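Local coordinates for ABC-type transport system, molybdenum-specific extracellular solute-binding protein (Clostridium difficile, PDB 4KD5) that probably captures molybdate or tungstate outside the cell and hands it to an ABC transporter for import, at residues A[89-95]-A[178-184]; A[111-117]-A[142-148]; A[150-154]-A[165-171]. All blocks are in the same frame, centred on the assembly; numbering follows the deposited sequence.

Contact 1 (A[89-95]-A[178-184]); sequences LVLISSA and IKVVEKT
Two strands of one lobe's mixed sheet, 89-94 and 178-183, run antiparallel as neighbours, their short axes 4.6 Å apart at an N-to-C angle of 139°. Pairing starts at S94 with I178, a non-hydrogen-bonded pair, and continues with S93 and K179, joined by S93 N to K179 O (3.1 Å) and K179 N to S93 O (2.9 Å), then with I92 and V180. A classic beta bulge follows: V181, with helix-like backbone angles (-69/-49), is the extra residue, and it and E182 both face L91. V181 N to L91 O and L91 N to E182 O are both 2.8 Å. Next, V90 pairs with K183, and L89 O accepts both T184 N (3.0 Å) and T184 OG1 (2.8 Å; chi1 p). The bulge turns V181 toward the partner strand, its CG2 3.2 Å from S93 OG and its CG1 4.3 Å from L91 CD2. On the V90 and I92 face, V180 lodges between them: V180 CG1 meets V90 CB at 3.8 Å, while I178 CD1 lies 3.9 Å from I92 CG2. K183 CG lies 3.6 Å from V90 CG1. The L89 side chain is about 4 Å from that of Y168, a predicted molybdate residue. Strand 164-168 pairs with the other edge of 89-94, helix 150-159 lays L154 on I92 and I178, and helix 122-133 brings V130 to L89 and T184.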
loop_
_atom_site.group_PDB
_atom_site.type_symbol
_atom_site.label_atom_id
_atom_site.label_comp_id
_atom_site.label_asym_id
_atom_site.label_seq_id
_atom_site.Cartn_x
_atom_site.Cartn_y
_atom_site.Cartn_z
ATOM N N LEU A 89 6.325 -35.735 -1.152
ATOM C CA LEU A 89 7.210 -36.784 -1.646
ATOM C C LEU A 89 6.333 -37.974 -2.008
ATOM O O LEU A 89 5.624 -38.515 -1.152
ATOM C CB LEU A 89 8.216 -37.194 -0.573
ATOM C CG LEU A 89 9.642 -37.593 -0.959
ATOM C CD1 LEU A 89 10.016 -38.915 -0.333
ATOM C CD2 LEU A 89 9.830 -37.667 -2.456
ATOM N N VAL A 90 6.362 -38.375 -3.275
ATOM C CA VAL A 90 5.476 -39.439 -3.733
ATOM C C VAL A 90 6.213 -40.650 -4.289
ATOM O O VAL A 90 7.374 -40.556 -4.696
ATOM C CB VAL A 90 4.451 -38.927 -4.769
ATOM C CG1 VAL A 90 3.568 -37.859 -4.160
ATOM C CG2 VAL A 90 5.163 -38.384 -6.003
ATOM N N LEU A 91 5.521 -41.785 -4.288
ATOM C CA LEU A 91 6.033 -43.019 -4.872
ATOM C C LEU A 91 5.423 -43.216 -6.261
ATOM O O LEU A 91 4.199 -43.276 -6.411
ATOM C CB LEU A 91 5.682 -44.210 -3.980
ATOM C CG LEU A 91 6.099 -45.606 -4.449
ATOM C CD1 LEU A 91 7.610 -45.736 -4.513
ATOM C CD2 LEU A 91 5.514 -46.683 -3.547
ATOM N N ILE A 92 6.273 -43.313 -7.279
ATOM C CA ILE A 92 5.790 -43.479 -8.648
ATOM C C ILE A 92 6.161 -44.832 -9.260
ATOM O O ILE A 92 7.085 -45.509 -8.803
ATOM C CB ILE A 92 6.304 -42.366 -9.574
ATOM C CG1 ILE A 92 7.830 -42.369 -9.618
ATOM C CG2 ILE A 92 5.769 -41.004 -9.140
ATOM C CD1 ILE A 92 8.403 -41.490 -10.700
ATOM N N SER A 93 5.436 -45.205 -10.310
ATOM C CA SER A 93 5.739 -46.387 -11.109
ATOM C C SER A 93 5.321 -46.087 -12.543
ATOM O O SER A 93 4.844 -44.992 -12.831
ATOM C CB SER A 93 5.001 -47.609 -10.574
ATOM O OG SER A 93 3.604 -47.424 -10.629
ATOM N N SER A 94 5.497 -47.043 -13.449
ATOM C CA SER A 94 4.997 -46.864 -14.806
ATOM C C SER A 94 3.473 -46.919 -14.767
ATOM O O SER A 94 2.896 -47.407 -13.797
ATOM C CB SER A 94 5.556 -47.928 -15.748
ATOM O OG SER A 94 5.060 -49.208 -15.429
ATOM N N ALA A 95 2.819 -46.410 -15.808
ATOM C CA ALA A 95 1.356 -46.346 -15.828
ATOM C C ALA A 95 0.699 -47.726 -15.797
ATOM O O ALA A 95 -0.362 -47.901 -15.195
ATOM C CB ALA A 95 0.875 -45.551 -17.029
ATOM N N ILE A 178 3.863 -42.169 -16.403
ATOM C CA ILE A 178 4.029 -42.645 -15.037
ATOM C C ILE A 178 2.715 -42.492 -14.289
ATOM O O ILE A 178 1.787 -41.846 -14.778
ATOM C CB ILE A 178 5.107 -41.855 -14.277
ATOM C CG1 ILE A 178 4.703 -40.390 -14.135
ATOM C CG2 ILE A 178 6.448 -41.966 -14.969
ATOM C CD1 ILE A 178 4.639 -39.922 -12.703
ATOM N N LYS A 179 2.648 -43.074 -13.096
ATOM C CA LYS A 179 1.476 -42.941 -12.241
ATOM C C LYS A 179 1.909 -42.800 -10.782
ATOM O O LYS A 179 2.921 -43.374 -10.373
ATOM C CB LYS A 179 0.542 -44.136 -12.441
ATOM C CG LYS A 179 0.308 -44.987 -11.206
ATOM C CD LYS A 179 -0.319 -46.320 -11.601
ATOM C CE LYS A 179 -0.579 -47.192 -10.381
ATOM N NZ LYS A 179 -1.073 -48.550 -10.753
ATOM N N VAL A 180 1.162 -42.017 -10.007
ATOM C CA VAL A 180 1.481 -41.816 -8.593
ATOM C C VAL A 180 0.815 -42.898 -7.754
ATOM O O VAL A 180 -0.402 -42.883 -7.558
ATOM C CB VAL A 180 1.044 -40.423 -8.107
ATOM C CG1 VAL A 180 1.361 -40.239 -6.632
ATOM C CG2 VAL A 180 1.731 -39.346 -8.923
ATOM N N VAL A 181 1.623 -43.834 -7.265
ATOM C CA VAL A 181 1.130 -44.985 -6.514
ATOM C C VAL A 181 0.579 -44.595 -5.145
ATOM O O VAL A 181 -0.516 -45.003 -4.757
ATOM C CB VAL A 181 2.249 -46.017 -6.314
ATOM C CG1 VAL A 181 1.742 -47.194 -5.524
ATOM C CG2 VAL A 181 2.796 -46.481 -7.651
ATOM N N GLU A 182 1.356 -43.805 -4.414
ATOM C CA GLU A 182 0.981 -43.392 -3.069
ATOM C C GLU A 182 1.823 -42.198 -2.643
ATOM O O GLU A 182 2.986 -42.079 -3.036
ATOM C CB GLU A 182 1.178 -44.552 -2.085
ATOM C CG GLU A 182 0.604 -44.299 -0.698
ATOM C CD GLU A 182 0.836 -45.460 0.256
ATOM O OE1 GLU A 182 0.786 -45.236 1.483
ATOM O OE2 GLU A 182 1.059 -46.596 -0.216
ATOM N N LYS A 183 1.238 -41.308 -1.847
ATOM C CA LYS A 183 1.988 -40.187 -1.302
ATOM C C LYS A 183 2.499 -40.558 0.083
ATOM O O LYS A 183 1.739 -41.056 0.911
ATOM C CB LYS A 183 1.113 -38.934 -1.228
ATOM C CG LYS A 183 0.395 -38.606 -2.533
ATOM C CD LYS A 183 -0.061 -37.152 -2.590
ATOM C CE LYS A 183 -0.664 -36.820 -3.949
ATOM N NZ LYS A 183 -0.923 -35.363 -4.113
ATOM N N THR A 184 3.785 -40.323 0.327
ATOM C CA THR A 184 4.371 -40.618 1.631
ATOM C C THR A 184 3.689 -39.783 2.702
ATOM O O THR A 184 3.301 -38.641 2.450
ATOM C CB THR A 184 5.901 -40.374 1.666
ATOM O OG1 THR A 184 6.178 -38.974 1.555
ATOM C CG2 THR A 184 6.590 -41.123 0.535
#

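Contact 2 (A[111-117]-A[142-148]); sequences KKIAVGE and DKLVFAK
I113 and V115 (both chi1 m) form the buried apolar centre, packing on F166 of strand 164-168; I113 CB lies 3.7 Å from L144 CD1. The exposed ring of F146 (chi1 m, chi2 -95°) flanks them, F146 CD1 3.6 Å from V115 CG2. The other face carries A114, V145 and A147, with A114 CB 4.4 Å from V145 CG2. The strands, 113-116 and 144-147, run parallel at 39°, axes 4.6 Å apart, pairing I113 with L144, A114 with V145, V115 with F146 and G116 with A147. Hydrogen bonds zigzag between them: I113 N to K143 O (2.9 Å), V145 N to I113 O (3.0 Å), V115 N to V145 O (3.0 Å), A147 N to V115 O (2.8 Å) and E117 N to A147 O (3.1 Å). At the polar edge K143 CB packs 3.4 Å from K111 O, and its NZ bonds V110 O and L105 O. Helix 122-133 links the strands as a beta-alpha-beta unit; strand 164-168 flanks 113-116, and helix 150-159 covers A114 and A147 with V153.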
loop_
_atom_site.group_PDB
_atom_site.type_symbol
_atom_site.label_atom_id
_atom_site.label_comp_id
_atom_site.label_asym_id
_atom_site.label_seq_id
_atom_site.Cartn_x
_atom_site.Cartn_y
_atom_site.Cartn_z
ATOM N N LYS A 111 12.152 -54.647 -7.565
ATOM C CA LYS A 111 13.543 -55.061 -7.483
ATOM C C LYS A 111 14.449 -53.840 -7.456
ATOM O O LYS A 111 15.506 -53.854 -6.840
ATOM C CB LYS A 111 13.891 -55.974 -8.663
ATOM C CG LYS A 111 13.085 -57.269 -8.698
ATOM C CD LYS A 111 13.351 -58.084 -9.958
ATOM C CE LYS A 111 12.711 -59.468 -9.876
ATOM N NZ LYS A 111 11.254 -59.416 -9.585
ATOM N N LYS A 112 14.019 -52.776 -8.123
ATOM C CA LYS A 112 14.836 -51.576 -8.241
ATOM C C LYS A 112 14.056 -50.313 -7.873
ATOM O O LYS A 112 13.093 -49.939 -8.552
ATOM C CB LYS A 112 15.440 -51.489 -9.651
ATOM C CG LYS A 112 16.256 -52.727 -10.023
ATOM C CD LYS A 112 16.842 -52.652 -11.416
ATOM C CE LYS A 112 17.843 -51.534 -11.501
ATOM N NZ LYS A 112 18.342 -51.327 -12.885
ATOM N N ILE A 113 14.475 -49.682 -6.776
ATOM C CA ILE A 113 13.863 -48.449 -6.287
ATOM C C ILE A 113 14.734 -47.246 -6.654
ATOM O O ILE A 113 15.864 -47.118 -6.181
ATOM C CB ILE A 113 13.667 -48.495 -4.756
ATOM C CG1 ILE A 113 12.755 -49.662 -4.373
ATOM C CG2 ILE A 113 13.095 -47.187 -4.236
ATOM C CD1 ILE A 113 12.564 -49.842 -2.881
ATOM N N ALA A 114 14.206 -46.361 -7.496
ATOM C CA ALA A 114 14.959 -45.183 -7.931
ATOM C C ALA A 114 14.782 -44.020 -6.961
ATOM O O ALA A 114 13.656 -43.622 -6.659
ATOM C CB ALA A 114 14.541 -44.767 -9.323
ATOM N N VAL A 115 15.898 -43.469 -6.485
ATOM C CA VAL A 115 15.876 -42.270 -5.643
ATOM C C VAL A 115 16.984 -41.312 -6.063
ATOM O O VAL A 115 17.951 -41.720 -6.710
ATOM C CB VAL A 115 16.069 -42.599 -4.140
ATOM C CG1 VAL A 115 14.944 -43.471 -3.607
ATOM C CG2 VAL A 115 17.419 -43.262 -3.915
ATOM N N GLY A 116 16.855 -40.043 -5.689
ATOM C CA GLY A 116 17.921 -39.090 -5.936
ATOM C C GLY A 116 19.073 -39.311 -4.970
ATOM O O GLY A 116 18.870 -39.860 -3.880
ATOM N N GLU A 117 20.279 -38.903 -5.362
ATOM C CA GLU A 117 21.432 -39.006 -4.474
ATOM C C GLU A 117 21.154 -38.225 -3.190
ATOM O O GLU A 117 20.776 -37.056 -3.235
ATOM C CB GLU A 117 22.709 -38.524 -5.178
ATOM C CG GLU A 117 23.292 -39.548 -6.158
ATOM C CD GLU A 117 24.131 -38.922 -7.267
ATOM O OE1 GLU A 117 24.426 -39.628 -8.258
ATOM O OE2 GLU A 117 24.494 -37.732 -7.155
ATOM N N ASP A 142 19.764 -53.206 -1.083
ATOM C CA ASP A 142 20.016 -54.015 -2.274
ATOM C C ASP A 142 19.142 -53.606 -3.461
ATOM O O ASP A 142 19.391 -54.025 -4.592
ATOM C CB ASP A 142 19.815 -55.501 -1.961
ATOM C CG ASP A 142 18.532 -55.767 -1.198
ATOM O OD1 ASP A 142 18.441 -55.340 -0.029
ATOM O OD2 ASP A 142 17.625 -56.421 -1.752
ATOM N N LYS A 143 18.130 -52.779 -3.204
ATOM C CA LYS A 143 17.204 -52.342 -4.245
ATOM C C LYS A 143 17.462 -50.906 -4.685
ATOM O O LYS A 143 17.097 -50.509 -5.788
ATOM C CB LYS A 143 15.759 -52.469 -3.756
ATOM C CG LYS A 143 15.396 -53.828 -3.178
ATOM C CD LYS A 143 13.956 -54.196 -3.536
ATOM C CE LYS A 143 13.378 -55.221 -2.563
ATOM N NZ LYS A 143 12.007 -55.664 -2.954
ATOM N N LEU A 144 18.084 -50.131 -3.807
ATOM C CA LEU A 144 18.271 -48.700 -4.027
ATOM C C LEU A 144 19.256 -48.370 -5.157
ATOM O O LEU A 144 20.423 -48.777 -5.121
ATOM C CB LEU A 144 18.731 -48.030 -2.729
ATOM C CG LEU A 144 17.688 -47.284 -1.896
ATOM C CD1 LEU A 144 16.270 -47.617 -2.321
ATOM C CD2 LEU A 144 17.866 -47.548 -0.411
ATOM N N VAL A 145 18.776 -47.637 -6.162
ATOM C CA VAL A 145 19.640 -47.066 -7.201
ATOM C C VAL A 145 19.516 -45.540 -7.175
ATOM O O VAL A 145 18.444 -45.005 -6.895
ATOM C CB VAL A 145 19.317 -47.624 -8.601
ATOM C CG1 VAL A 145 19.896 -49.011 -8.764
ATOM C CG2 VAL A 145 17.818 -47.653 -8.833
ATOM N N PHE A 146 20.609 -44.842 -7.471
ATOM C CA PHE A 146 20.666 -43.404 -7.231
ATOM C C PHE A 146 20.838 -42.561 -8.501
ATOM O O PHE A 146 21.798 -42.741 -9.252
ATOM C CB PHE A 146 21.779 -43.094 -6.223
ATOM C CG PHE A 146 21.615 -43.799 -4.899
ATOM C CD1 PHE A 146 20.991 -43.164 -3.836
ATOM C CD2 PHE A 146 22.080 -45.097 -4.719
ATOM C CE1 PHE A 146 20.835 -43.805 -2.616
ATOM C CE2 PHE A 146 21.925 -45.745 -3.503
ATOM C CZ PHE A 146 21.303 -45.100 -2.451
ATOM N N ALA A 147 19.901 -41.638 -8.723
ATOM C CA ALA A 147 19.916 -40.768 -9.905
ATOM C C ALA A 147 20.476 -39.374 -9.616
ATOM O O ALA A 147 20.477 -38.923 -8.467
ATOM C CB ALA A 147 18.532 -40.661 -10.504
ATOM N N LYS A 148 20.919 -38.688 -10.670
ATOM C CA LYS A 148 21.516 -37.358 -10.551
ATOM C C LYS A 148 20.464 -36.279 -10.312
ATOM O O LYS A 148 20.771 -35.215 -9.773
ATOM C CB LYS A 148 22.318 -37.016 -11.809
ATOM C CG LYS A 148 21.489 -36.996 -13.091
ATOM C CD LYS A 148 22.343 -36.642 -14.304
ATOM C CE LYS A 148 21.498 -36.584 -15.578
ATOM N NZ LYS A 148 22.292 -36.150 -16.769
#

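Contact 3 (A[150-154]-A[165-171]); sequences VKEVL and GFVYFSD
V150 opens helix 150-159 and points at the strand; with chi1 m its CB meets V167 CG2 at 3.6 Å, and its CG2 lies 3.6 Å from D171 OD2. L154 N bonds V150 O at 3.0 Å, closing the first turn. K151 points away, and neither K151 nor E152 contacts the strand. Helix 150-154 and strand 165-168 are 8.5 Å apart at their axes and run at 134° to each other, the usual helix-on-sheet layering of the alpha/beta lobe of a periplasmic-binding-protein fold. V150 and Y168 are both predicted to belong to the molybdate site, so this end of the layer, where the helix begins and the strand finishes, probably borders the ligand cleft; A123, another predicted site residue, touches V150. V153 (chi1 t) comes next and fills the space over G165, with V153 CG1 4.2 Å from G165 CA, 3.8 Å from F166 O and 4.5 Å from V167 CG2. L154 leaves the helix sideways, but its end bends back: L154 CG lies 4.3 Å from V167 CG2, and L154 CD1 comes within 3.3 Å of D171 O. V167 CG2 is thus the common partner of V150, V153 and L154. After Y168 the chain tightens into the 3-10 segment 169-171, held by D171 N to Y168 O (3.1 Å) and a weak bond from Y168 N to D171 OD2 (3.4 Å).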
loop_
_atom_site.group_PDB
_atom_site.type_symbol
_atom_site.label_atom_id
_atom_site.label_comp_id
_atom_site.label_asym_id
_atom_site.label_seq_id
_atom_site.Cartn_x
_atom_site.Cartn_y
_atom_site.Cartn_z
ATOM N N VAL A 150 15.661 -35.703 -10.346
ATOM C CA VAL A 150 14.328 -36.297 -10.458
ATOM C C VAL A 150 13.930 -36.597 -11.896
ATOM O O VAL A 150 13.076 -37.449 -12.149
ATOM C CB VAL A 150 13.246 -35.404 -9.821
ATOM C CG1 VAL A 150 13.369 -35.414 -8.321
ATOM C CG2 VAL A 150 13.362 -33.982 -10.346
ATOM N N LYS A 151 14.548 -35.889 -12.832
ATOM C CA LYS A 151 14.281 -36.093 -14.248
ATOM C C LYS A 151 14.838 -37.443 -14.692
ATOM O O LYS A 151 14.273 -38.109 -15.563
ATOM C CB LYS A 151 14.892 -34.951 -15.063
ATOM C CG LYS A 151 14.296 -34.761 -16.450
ATOM C CD LYS A 151 14.807 -33.469 -17.075
ATOM C CE LYS A 151 14.081 -33.143 -18.371
ATOM N NZ LYS A 151 14.477 -31.806 -18.903
ATOM N N GLU A 152 15.945 -37.852 -14.081
ATOM C CA GLU A 152 16.510 -39.171 -14.351
ATOM C C GLU A 152 15.710 -40.267 -13.638
ATOM O O GLU A 152 15.556 -41.372 -14.166
ATOM C CB GLU A 152 17.994 -39.224 -13.960
ATOM C CG GLU A 152 18.691 -40.513 -14.373
ATOM C CD GLU A 152 20.208 -40.435 -14.285
ATOM O OE1 GLU A 152 20.737 -40.111 -13.202
ATOM O OE2 GLU A 152 20.873 -40.707 -15.308
ATOM N N VAL A 153 15.195 -39.954 -12.449
ATOM C CA VAL A 153 14.357 -40.893 -11.703
ATOM C C VAL A 153 13.125 -41.261 -12.521
ATOM O O VAL A 153 12.815 -42.438 -12.698
ATOM C CB VAL A 153 13.928 -40.320 -10.340
ATOM C CG1 VAL A 153 12.987 -41.272 -9.633
ATOM C CG2 VAL A 153 15.137 -40.062 -9.466
ATOM N N LEU A 154 12.437 -40.242 -13.030
ATOM C CA LEU A 154 11.242 -40.434 -13.848
ATOM C C LEU A 154 11.536 -41.234 -15.116
ATOM O O LEU A 154 10.739 -42.073 -15.528
ATOM C CB LEU A 154 10.625 -39.080 -14.214
ATOM C CG LEU A 154 9.784 -38.379 -13.148
ATOM C CD1 LEU A 154 9.835 -36.868 -13.317
ATOM C CD2 LEU A 154 8.348 -38.859 -13.233
ATOM N N GLY A 165 9.870 -45.366 -7.934
ATOM C CA GLY A 165 10.723 -44.214 -7.701
ATOM C C GLY A 165 10.178 -43.259 -6.656
ATOM O O GLY A 165 8.990 -43.294 -6.323
ATOM N N PHE A 166 11.055 -42.409 -6.127
ATOM C CA PHE A 166 10.646 -41.366 -5.191
ATOM C C PHE A 166 10.870 -39.995 -5.812
ATOM O O PHE A 166 11.955 -39.695 -6.313
ATOM C CB PHE A 166 11.399 -41.489 -3.864
ATOM C CG PHE A 166 10.818 -42.515 -2.936
ATOM C CD1 PHE A 166 9.759 -42.189 -2.105
ATOM C CD2 PHE A 166 11.323 -43.807 -2.899
ATOM C CE1 PHE A 166 9.215 -43.129 -1.247
ATOM C CE2 PHE A 166 10.780 -44.752 -2.043
ATOM C CZ PHE A 166 9.726 -44.413 -1.216
ATOM N N VAL A 167 9.835 -39.164 -5.776
ATOM C CA VAL A 167 9.833 -37.929 -6.545
ATOM C C VAL A 167 8.835 -36.939 -5.934
ATOM O O VAL A 167 7.972 -37.343 -5.161
ATOM C CB VAL A 167 9.512 -38.253 -8.022
ATOM C CG1 VAL A 167 8.092 -37.862 -8.372
ATOM C CG2 VAL A 167 10.499 -37.590 -8.953
ATOM N N TYR A 168 8.969 -35.649 -6.241
ATOM C CA TYR A 168 7.972 -34.670 -5.797
ATOM C C TYR A 168 6.701 -34.809 -6.632
ATOM O O TYR A 168 6.769 -35.193 -7.796
ATOM C CB TYR A 168 8.507 -33.240 -5.912
ATOM C CG TYR A 168 9.576 -32.880 -4.910
ATOM C CD1 TYR A 168 9.770 -33.636 -3.765
ATOM C CD2 TYR A 168 10.387 -31.775 -5.107
ATOM C CE1 TYR A 168 10.745 -33.303 -2.848
ATOM C CE2 TYR A 168 11.361 -31.435 -4.198
ATOM C CZ TYR A 168 11.536 -32.204 -3.071
ATOM O OH TYR A 168 12.504 -31.870 -2.161
ATOM N N PHE A 169 5.546 -34.490 -6.057
ATOM C CA PHE A 169 4.306 -34.582 -6.816
ATOM C C PHE A 169 4.319 -33.628 -8.006
ATOM O O PHE A 169 3.784 -33.939 -9.066
ATOM C CB PHE A 169 3.100 -34.300 -5.930
ATOM C CG PHE A 169 1.792 -34.650 -6.574
ATOM C CD1 PHE A 169 1.516 -35.960 -6.939
ATOM C CD2 PHE A 169 0.837 -33.676 -6.809
ATOM C CE1 PHE A 169 0.313 -36.289 -7.532
ATOM C CE2 PHE A 169 -0.373 -34.001 -7.402
ATOM C CZ PHE A 169 -0.634 -35.309 -7.764
ATOM N N SER A 170 4.943 -32.468 -7.823
ATOM C CA SER A 170 5.009 -31.458 -8.876
ATOM C C SER A 170 5.833 -31.916 -10.077
ATOM O O SER A 170 5.698 -31.367 -11.174
ATOM C CB SER A 170 5.549 -30.135 -8.335
ATOM O OG SER A 170 6.824 -30.286 -7.755
ATOM N N ASP A 171 6.684 -32.917 -9.868
ATOM C CA ASP A 171 7.475 -33.487 -10.954
ATOM C C ASP A 171 6.668 -34.504 -11.757
ATOM O O ASP A 171 7.134 -35.009 -12.776
ATOM C CB ASP A 171 8.735 -34.160 -10.402
ATOM C CG ASP A 171 9.671 -33.186 -9.710
ATOM O OD1 ASP A 171 9.842 -32.052 -10.205
ATOM O OD2 ASP A 171 10.249 -33.569 -8.671
#

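In the fold
All three contacts belong to one lobe of the two-lobed chain and reach a common mixed sheet. Strand 164-168 is the hub: it pairs antiparallel with 82-94 of contact 1 (V90 N to V167 O, 2.7 Å) and parallel with 113-116 of contact 2 (F166 N to A114 O, 2.9 Å). Centres lie about 9 Å apart for contacts 1 and 3, about 12 Å for 2 and 3, and about 15 Å for 1 and 2, which do not touch each other. Along the chain, contact 1 encloses the others, and contact 2 closes before contact 3 begins. Helix 150-159 follows strand 144-147; its first residue, V150, is predicted to bind molybdate, as is Y168 ending strand 164-168.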